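Local coordinates for cytosolic iron-sulfur protein assembly protein 1 (Saccharomyces cerevisiae, PDB 2HES) that serves as an essential WD40 beta-propeller component of the cytosolic iron-sulfur protein assembly machinery, required for maturing extramitochondrial iron-sulfur proteins, at residues Leu10-Glu15 / Leu27-Thr32; Tyr296-Val301 / Leu312-Asp317. All blocks are in the same frame, centred on the assembly; numbering follows the deposited sequence.

Interaction 1 of 2, residues Leu10-Glu15 / Leu27-Thr32; sequences LKLYKE and LATGST
The phenol ring of Tyr13 lies over the side chain of Ser31, whose CB sits beneath the middle of one face. Ser31 CB is 3.3 Å from the centroid of the Tyr13 ring and only 7° off the ring normal, which meets the geometry of a CH-pi contact. The Tyr13 side chain runs past that of Thr29 in the opposite direction. In the ring plane, at its edge, Tyr13 OH meets Thr29 OG1 at 3.0 Å, a hydrogen bond in which either hydroxyl may donate. Tyr13 OH also bonds Lys35 O, just before strand 36-40, and Thr29 OG1 bonds Lys37 O within it, while Lys37 also makes a cation-pi contact with the ring. Beside the hydroxyls, Leu12 CD1 touches Thr29 CG2 at 3.8 Å, an apolar margin to the polar pair. Ser31 OG, anti to its backbone N (chi1 164°), bonds Lys16 O and lies 3.6 Å from Glu15 CB. At the far end, the Glu15 chain, bent at chi2, has OE1 3.2 Å from Thr32 CB; water 1 donates to Glu15 OE1 and also hydrogen-bonds Thr32 OG1. Residues 12-15 run roughly alongside 29-32 (directions 26° apart), joined through side chains, with no backbone hydrogen bond between the two segments. The touching residues belong to the link that leads from strand 5-11, in the last blade of the propeller, to the first blade, and this link packs on strand 26-31. Chemically, the buried hydroxyl pair has two protons to share among three contacts, two of them to carbonyl oxygens that can only accept, so not all three can be at full strength at once; at the exposed end, the carboxylate is linked through water.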
ATOM      1  N   LEU A  10     -12.385  13.315   8.798  1.00 36.21           N
ATOM      2  CA  LEU A  10     -13.403  13.195   7.775  1.00 35.01           C
ATOM      3  C   LEU A  10     -14.127  11.860   7.773  1.00 34.68           C
ATOM      4  O   LEU A  10     -13.569  10.848   7.358  1.00 34.32           O
ATOM      5  CB  LEU A  10     -12.784  13.505   6.400  1.00 35.76           C
ATOM      6  CG  LEU A  10     -13.655  13.922   5.215  1.00 36.28           C
ATOM      7  CD1 LEU A  10     -14.250  15.296   5.481  1.00 37.18           C
ATOM      8  CD2 LEU A  10     -12.807  13.979   3.967  1.00 34.33           C
ATOM      9  N   LYS A  11     -15.391  11.839   8.205  1.00 33.93           N
ATOM     10  CA  LYS A  11     -16.122  10.593   8.184  1.00 33.76           C
ATOM     11  C   LYS A  11     -16.720  10.358   6.803  1.00 33.89           C
ATOM     12  O   LYS A  11     -17.497  11.192   6.309  1.00 34.58           O
ATOM     13  CB  LYS A  11     -17.221  10.523   9.257  1.00 34.57           C
ATOM     14  CG  LYS A  11     -17.818   9.122   9.357  1.00 35.84           C
ATOM     15  CD  LYS A  11     -18.795   8.981  10.490  1.00 38.39           C
ATOM     16  CE  LYS A  11     -19.404   7.604  10.487  1.00 37.75           C
ATOM     17  NZ  LYS A  11     -18.472   6.547  10.920  1.00 39.68           N
ATOM     18  N   LEU A  12     -16.395   9.202   6.228  1.00 31.96           N
ATOM     19  CA  LEU A  12     -16.790   8.826   4.864  1.00 31.30           C
ATOM     20  C   LEU A  12     -17.758   7.654   4.747  1.00 31.20           C
ATOM     21  O   LEU A  12     -18.596   7.628   3.833  1.00 30.64           O
ATOM     22  CB  LEU A  12     -15.539   8.506   4.035  1.00 31.54           C
ATOM     23  CG  LEU A  12     -14.512   9.598   3.725  1.00 31.27           C
ATOM     24  CD1 LEU A  12     -13.331   8.952   2.978  1.00 29.86           C
ATOM     25  CD2 LEU A  12     -15.092  10.710   2.903  1.00 31.43           C
ATOM     26  N   TYR A  13     -17.611   6.651   5.609  1.00 30.91           N
ATOM     27  CA  TYR A  13     -18.457   5.467   5.601  1.00 31.26           C
ATOM     28  C   TYR A  13     -18.820   5.154   7.037  1.00 32.55           C
ATOM     29  O   TYR A  13     -18.265   5.768   7.962  1.00 32.66           O
ATOM     30  CB  TYR A  13     -17.710   4.236   5.078  1.00 30.99           C
ATOM     31  CG  TYR A  13     -17.033   4.357   3.744  1.00 28.50           C
ATOM     32  CD1 TYR A  13     -17.637   3.872   2.589  1.00 28.57           C
ATOM     33  CD2 TYR A  13     -15.751   4.927   3.640  1.00 30.39           C
ATOM     34  CE1 TYR A  13     -16.991   3.970   1.347  1.00 26.61           C
ATOM     35  CE2 TYR A  13     -15.107   5.029   2.403  1.00 27.99           C
ATOM     36  CZ  TYR A  13     -15.722   4.540   1.283  1.00 28.56           C
ATOM     37  OH  TYR A  13     -15.049   4.645   0.086  1.00 28.34           O
ATOM     38  N   LYS A  14     -19.707   4.175   7.207  1.00 33.88           N
ATOM     39  CA  LYS A  14     -19.988   3.591   8.525  1.00 35.42           C
ATOM     40  C   LYS A  14     -19.296   2.232   8.701  1.00 35.40           C
ATOM     41  O   LYS A  14     -19.428   1.602   9.762  1.00 35.97           O
ATOM     42  CB  LYS A  14     -21.501   3.440   8.770  1.00 36.12           C
ATOM     43  CG  LYS A  14     -22.294   4.746   8.851  1.00 38.65           C
ATOM     44  CD  LYS A  14     -23.361   4.706   9.967  1.00 42.66           C
ATOM     45  CE  LYS A  14     -24.360   3.552   9.840  1.00 44.89           C
ATOM     46  NZ  LYS A  14     -24.030   2.392  10.738  1.00 46.42           N
ATOM     47  N   GLU A  15     -18.558   1.800   7.672  1.00 34.93           N
ATOM     48  CA  GLU A  15     -17.854   0.514   7.637  1.00 34.78           C
ATOM     49  C   GLU A  15     -16.346   0.780   7.571  1.00 32.99           C
ATOM     50  O   GLU A  15     -15.951   1.909   7.345  1.00 31.64           O
ATOM     51  CB  GLU A  15     -18.301  -0.293   6.410  1.00 36.12           C
ATOM     52  CG  GLU A  15     -19.649  -1.019   6.560  1.00 40.40           C
ATOM     53  CD  GLU A  15     -19.560  -2.283   7.427  1.00 44.27           C
ATOM     54  OE1 GLU A  15     -18.765  -3.190   7.094  1.00 45.22           O
ATOM     55  OE2 GLU A  15     -20.294  -2.373   8.437  1.00 47.59           O
ATOM     56  N   LEU A  27      -7.573  12.133  -2.928  1.00 26.16           N
ATOM     57  CA  LEU A  27      -7.508  10.856  -2.200  1.00 25.64           C
ATOM     58  C   LEU A  27      -8.667   9.946  -2.624  1.00 24.94           C
ATOM     59  O   LEU A  27      -9.837  10.313  -2.462  1.00 25.69           O
ATOM     60  CB  LEU A  27      -7.530  11.085  -0.660  1.00 25.69           C
ATOM     61  CG  LEU A  27      -7.205   9.879   0.248  1.00 25.87           C
ATOM     62  CD1 LEU A  27      -5.696   9.532   0.229  1.00 23.12           C
ATOM     63  CD2 LEU A  27      -7.728  10.091   1.687  1.00 27.14           C
ATOM     64  N   ALA A  28      -8.362   8.770  -3.188  1.00 23.04           N
ATOM     65  CA  ALA A  28      -9.373   7.715  -3.441  1.00 22.39           C
ATOM     66  C   ALA A  28      -9.444   6.786  -2.221  1.00 22.83           C
ATOM     67  O   ALA A  28      -8.420   6.484  -1.681  1.00 22.10           O
ATOM     68  CB  ALA A  28      -9.003   6.905  -4.681  1.00 22.40           C
ATOM     69  N   THR A  29     -10.625   6.334  -1.809  1.00 22.69           N
ATOM     70  CA  THR A  29     -10.774   5.399  -0.653  1.00 23.31           C
ATOM     71  C   THR A  29     -11.618   4.136  -0.933  1.00 24.58           C
ATOM     72  O   THR A  29     -12.498   4.161  -1.794  1.00 26.20           O
ATOM     73  CB  THR A  29     -11.404   6.138   0.553  1.00 23.34           C
ATOM     74  OG1 THR A  29     -12.766   6.514   0.240  1.00 23.56           O
ATOM     75  CG2 THR A  29     -10.598   7.361   0.903  1.00 20.93           C
ATOM     76  N   GLY A  30     -11.382   3.055  -0.184  1.00 23.42           N
ATOM     77  CA  GLY A  30     -12.110   1.810  -0.323  1.00 24.31           C
ATOM     78  C   GLY A  30     -12.536   1.310   1.044  1.00 25.96           C
ATOM     79  O   GLY A  30     -11.815   1.495   2.022  1.00 26.29           O
ATOM     80  N   SER A  31     -13.723   0.701   1.099  1.00 26.33           N
ATOM     81  CA  SER A  31     -14.339   0.248   2.336  1.00 28.67           C
ATOM     82  C   SER A  31     -15.096  -1.069   2.110  1.00 29.41           C
ATOM     83  O   SER A  31     -15.106  -1.593   0.997  1.00 29.39           O
ATOM     84  CB  SER A  31     -15.302   1.349   2.796  1.00 28.40           C
ATOM     85  OG  SER A  31     -16.204   0.865   3.758  1.00 31.49           O
ATOM     86  N   THR A  32     -15.734  -1.623   3.152  1.00 31.36           N
ATOM     87  CA  THR A  32     -16.522  -2.849   3.002  1.00 32.83           C
ATOM     88  C   THR A  32     -17.639  -2.632   1.981  1.00 33.22           C
ATOM     89  O   THR A  32     -18.188  -3.574   1.433  1.00 34.57           O
ATOM     90  CB  THR A  32     -17.039  -3.374   4.367  1.00 32.94           C
ATOM     91  OG1 THR A  32     -15.904  -3.679   5.184  1.00 34.12           O
ATOM     92  CG2 THR A  32     -17.855  -4.653   4.206  1.00 34.48           C
TER
HETATM   93  O   HOH W   1     -16.841  -5.110   7.978  1.00 44.14           O

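Interaction 2 of 2, residues Tyr296-Val301 / Leu312-Asp317; sequences YEINVV and LATGGD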
ATOM      1  N   TYR A 296     -10.906   2.369  17.743  1.00 29.76           N
ATOM      2  CA  TYR A 296     -10.885   1.600  16.502  1.00 29.01           C
ATOM      3  C   TYR A 296      -9.504   1.227  15.934  1.00 26.83           C
ATOM      4  O   TYR A 296      -8.538   1.994  16.007  1.00 26.07           O
ATOM      5  CB  TYR A 296     -11.711   2.327  15.420  1.00 29.62           C
ATOM      6  CG  TYR A 296     -13.196   2.371  15.758  1.00 30.27           C
ATOM      7  CD1 TYR A 296     -14.039   1.316  15.395  1.00 32.23           C
ATOM      8  CD2 TYR A 296     -13.742   3.448  16.441  1.00 31.13           C
ATOM      9  CE1 TYR A 296     -15.407   1.339  15.708  1.00 33.03           C
ATOM     10  CE2 TYR A 296     -15.109   3.485  16.766  1.00 30.17           C
ATOM     11  CZ  TYR A 296     -15.922   2.428  16.400  1.00 31.68           C
ATOM     12  OH  TYR A 296     -17.274   2.438  16.699  1.00 34.31           O
ATOM     13  N   GLU A 297      -9.449   0.038  15.336  1.00 25.87           N
ATOM     14  CA  GLU A 297      -8.232  -0.447  14.666  1.00 25.40           C
ATOM     15  C   GLU A 297      -7.940   0.491  13.495  1.00 24.71           C
ATOM     16  O   GLU A 297      -8.884   1.027  12.885  1.00 26.36           O
ATOM     17  CB  GLU A 297      -8.422  -1.888  14.187  1.00 24.98           C
ATOM     18  CG  GLU A 297      -8.433  -2.917  15.361  1.00 26.76           C
ATOM     19  CD  GLU A 297      -8.452  -4.383  14.946  1.00 28.27           C
ATOM     20  OE1 GLU A 297      -8.401  -4.701  13.741  1.00 32.86           O
ATOM     21  OE2 GLU A 297      -8.526  -5.251  15.839  1.00 35.61           O
ATOM     22  N   ILE A 298      -6.659   0.738  13.210  1.00 23.65           N
ATOM     23  CA  ILE A 298      -6.291   1.600  12.089  1.00 22.32           C
ATOM     24  C   ILE A 298      -5.673   0.701  11.015  1.00 22.99           C
ATOM     25  O   ILE A 298      -4.761  -0.101  11.323  1.00 23.40           O
ATOM     26  CB  ILE A 298      -5.284   2.707  12.482  1.00 22.62           C
ATOM     27  CG1 ILE A 298      -5.733   3.506  13.717  1.00 22.91           C
ATOM     28  CG2 ILE A 298      -4.995   3.624  11.292  1.00 21.49           C
ATOM     29  CD1 ILE A 298      -4.729   4.541  14.168  1.00 21.92           C
ATOM     30  N   ASN A 299      -6.111   0.846   9.757  1.00 21.46           N
ATOM     31  CA  ASN A 299      -5.767  -0.152   8.732  1.00 21.39           C
ATOM     32  C   ASN A 299      -4.768   0.345   7.719  1.00 20.80           C
ATOM     33  O   ASN A 299      -4.114  -0.471   7.023  1.00 20.65           O
ATOM     34  CB  ASN A 299      -7.034  -0.556   7.970  1.00 21.51           C
ATOM     35  CG  ASN A 299      -8.048  -1.213   8.864  1.00 24.13           C
ATOM     36  OD1 ASN A 299      -7.764  -2.222   9.513  1.00 24.01           O
ATOM     37  ND2 ASN A 299      -9.244  -0.638   8.911  1.00 26.73           N
ATOM     38  N   VAL A 300      -4.702   1.661   7.575  1.00 20.17           N
ATOM     39  CA  VAL A 300      -3.963   2.279   6.450  1.00 20.95           C
ATOM     40  C   VAL A 300      -3.387   3.631   6.805  1.00 21.06           C
ATOM     41  O   VAL A 300      -4.004   4.400   7.559  1.00 22.54           O
ATOM     42  CB  VAL A 300      -4.793   2.292   5.095  1.00 21.67           C
ATOM     43  CG1 VAL A 300      -6.098   3.086   5.216  1.00 22.68           C
ATOM     44  CG2 VAL A 300      -3.972   2.851   3.978  1.00 24.15           C
ATOM     45  N   VAL A 301      -2.186   3.912   6.280  1.00 20.07           N
ATOM     46  CA  VAL A 301      -1.513   5.183   6.481  1.00 20.18           C
ATOM     47  C   VAL A 301      -0.763   5.585   5.224  1.00 21.40           C
ATOM     48  O   VAL A 301      -0.153   4.737   4.591  1.00 19.31           O
ATOM     49  CB  VAL A 301      -0.525   5.127   7.701  1.00 21.38           C
ATOM     50  CG1 VAL A 301       0.596   4.083   7.476  1.00 19.62           C
ATOM     51  CG2 VAL A 301       0.040   6.507   8.008  1.00 19.67           C
ATOM     52  N   LEU A 312       0.058  13.412   7.179  1.00 28.35           N
ATOM     53  CA  LEU A 312      -0.276  11.991   7.248  1.00 27.16           C
ATOM     54  C   LEU A 312      -1.771  11.777   7.138  1.00 26.55           C
ATOM     55  O   LEU A 312      -2.572  12.491   7.748  1.00 27.38           O
ATOM     56  CB  LEU A 312       0.263  11.339   8.548  1.00 25.74           C
ATOM     57  CG  LEU A 312       1.785  11.182   8.596  1.00 27.39           C
ATOM     58  CD1 LEU A 312       2.383  11.375   9.996  1.00 27.20           C
ATOM     59  CD2 LEU A 312       2.141   9.819   8.021  1.00 25.69           C
ATOM     60  N   ALA A 313      -2.167  10.774   6.378  1.00 25.71           N
ATOM     61  CA  ALA A 313      -3.551  10.328   6.439  1.00 25.61           C
ATOM     62  C   ALA A 313      -3.639   8.938   7.039  1.00 25.94           C
ATOM     63  O   ALA A 313      -2.817   8.058   6.698  1.00 25.41           O
ATOM     64  CB  ALA A 313      -4.169  10.349   5.054  1.00 25.16           C
ATOM     65  N   THR A 314      -4.635   8.732   7.917  1.00 24.69           N
ATOM     66  CA  THR A 314      -4.901   7.428   8.477  1.00 24.13           C
ATOM     67  C   THR A 314      -6.338   7.044   8.248  1.00 24.07           C
ATOM     68  O   THR A 314      -7.240   7.898   8.377  1.00 25.59           O
ATOM     69  CB  THR A 314      -4.618   7.369  10.019  1.00 23.81           C
ATOM     70  OG1 THR A 314      -5.344   8.411  10.688  1.00 22.85           O
ATOM     71  CG2 THR A 314      -3.166   7.541  10.305  1.00 23.94           C
ATOM     72  N   GLY A 315      -6.548   5.775   7.926  1.00 23.62           N
ATOM     73  CA  GLY A 315      -7.866   5.173   7.740  1.00 23.21           C
ATOM     74  C   GLY A 315      -8.190   4.026   8.690  1.00 24.11           C
ATOM     75  O   GLY A 315      -7.431   3.045   8.807  1.00 22.09           O
ATOM     76  N   GLY A 316      -9.363   4.101   9.330  1.00 23.68           N
ATOM     77  CA  GLY A 316      -9.662   3.201  10.444  1.00 25.37           C
ATOM     78  C   GLY A 316     -10.995   2.484  10.352  1.00 25.94           C
ATOM     79  O   GLY A 316     -11.779   2.731   9.429  1.00 26.38           O
ATOM     80  N   ASP A 317     -11.253   1.595  11.311  1.00 25.74           N
ATOM     81  CA  ASP A 317     -12.427   0.713  11.291  1.00 26.42           C
ATOM     82  C   ASP A 317     -13.718   1.521  11.528  1.00 26.13           C
ATOM     83  O   ASP A 317     -14.811   0.978  11.393  1.00 26.90           O
ATOM     84  CB  ASP A 317     -12.305  -0.429  12.332  1.00 26.59           C
ATOM     85  CG  ASP A 317     -11.643  -1.735  11.766  1.00 27.74           C
ATOM     86  OD1 ASP A 317     -11.288  -1.759  10.578  1.00 29.34           O
ATOM     87  OD2 ASP A 317     -11.520  -2.767  12.492  1.00 28.05           O
TER
HETATM   88  O   HOH W   2     -12.173  -1.858  15.527  1.00 23.99           O
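Tyr296 brings CD1 to 3.9 Å from Asp317 CB, its ring plane 74° from the carboxylate. Next, Glu297 O accepts from Asp317 N at 2.9 Å, while its side chain lies beside that of Asp317, pointing the same way; Glu297 OE1 bonds Tyr254 OH, and water 2 donates to Asp317 OD2. Ile298 pairs with Gly316 in a non-hydrogen-bonded antiparallel pair, and its CG2 reaches Thr314 CB. A classic beta bulge follows, since Gly315 O accepts from both Asn299 N at 2.7 Å and, less straight at 140°, Val300 N at 3.3 Å. Asn299 ND2 also points to Asp317 OD1, whose position is less certain, and bonds Ile17 O. Val300 O takes Gly315 N at 2.9 Å, and Val300 CG1 rests 3.7 Å from Gly315 CA, over the side where glycine has no CB. Val301 CG2, anti to its backbone N, meets Leu312 CD2 at 3.9 Å. This hairpin forms one edge of the four-stranded antiparallel blade, with strand 320-325 beyond 312-316; Ile298, Val301 and Thr314 face Val267 of the preceding blade, in strand 264-268.

The two contacts share the sheet that closes the propeller. In it, strand 5-11 from the N-terminus joins 320-325, 312-316 and 298-303 from the C-terminus. Interaction 2 pairs the two strands at one edge of that blade, whereas interaction 1 leaves its opposite edge, strand 5-11, and packs on strand 26-31 of the first blade. Their centres are 10 Å apart and their nearest atoms about 4 Å apart, without touching. Lys16 and Ile17, which follow the 10-15 segment, connect them: Lys16 O receives Ser31 OG of interaction 1, while Ile17 O receives Asn299 ND2 of interaction 2.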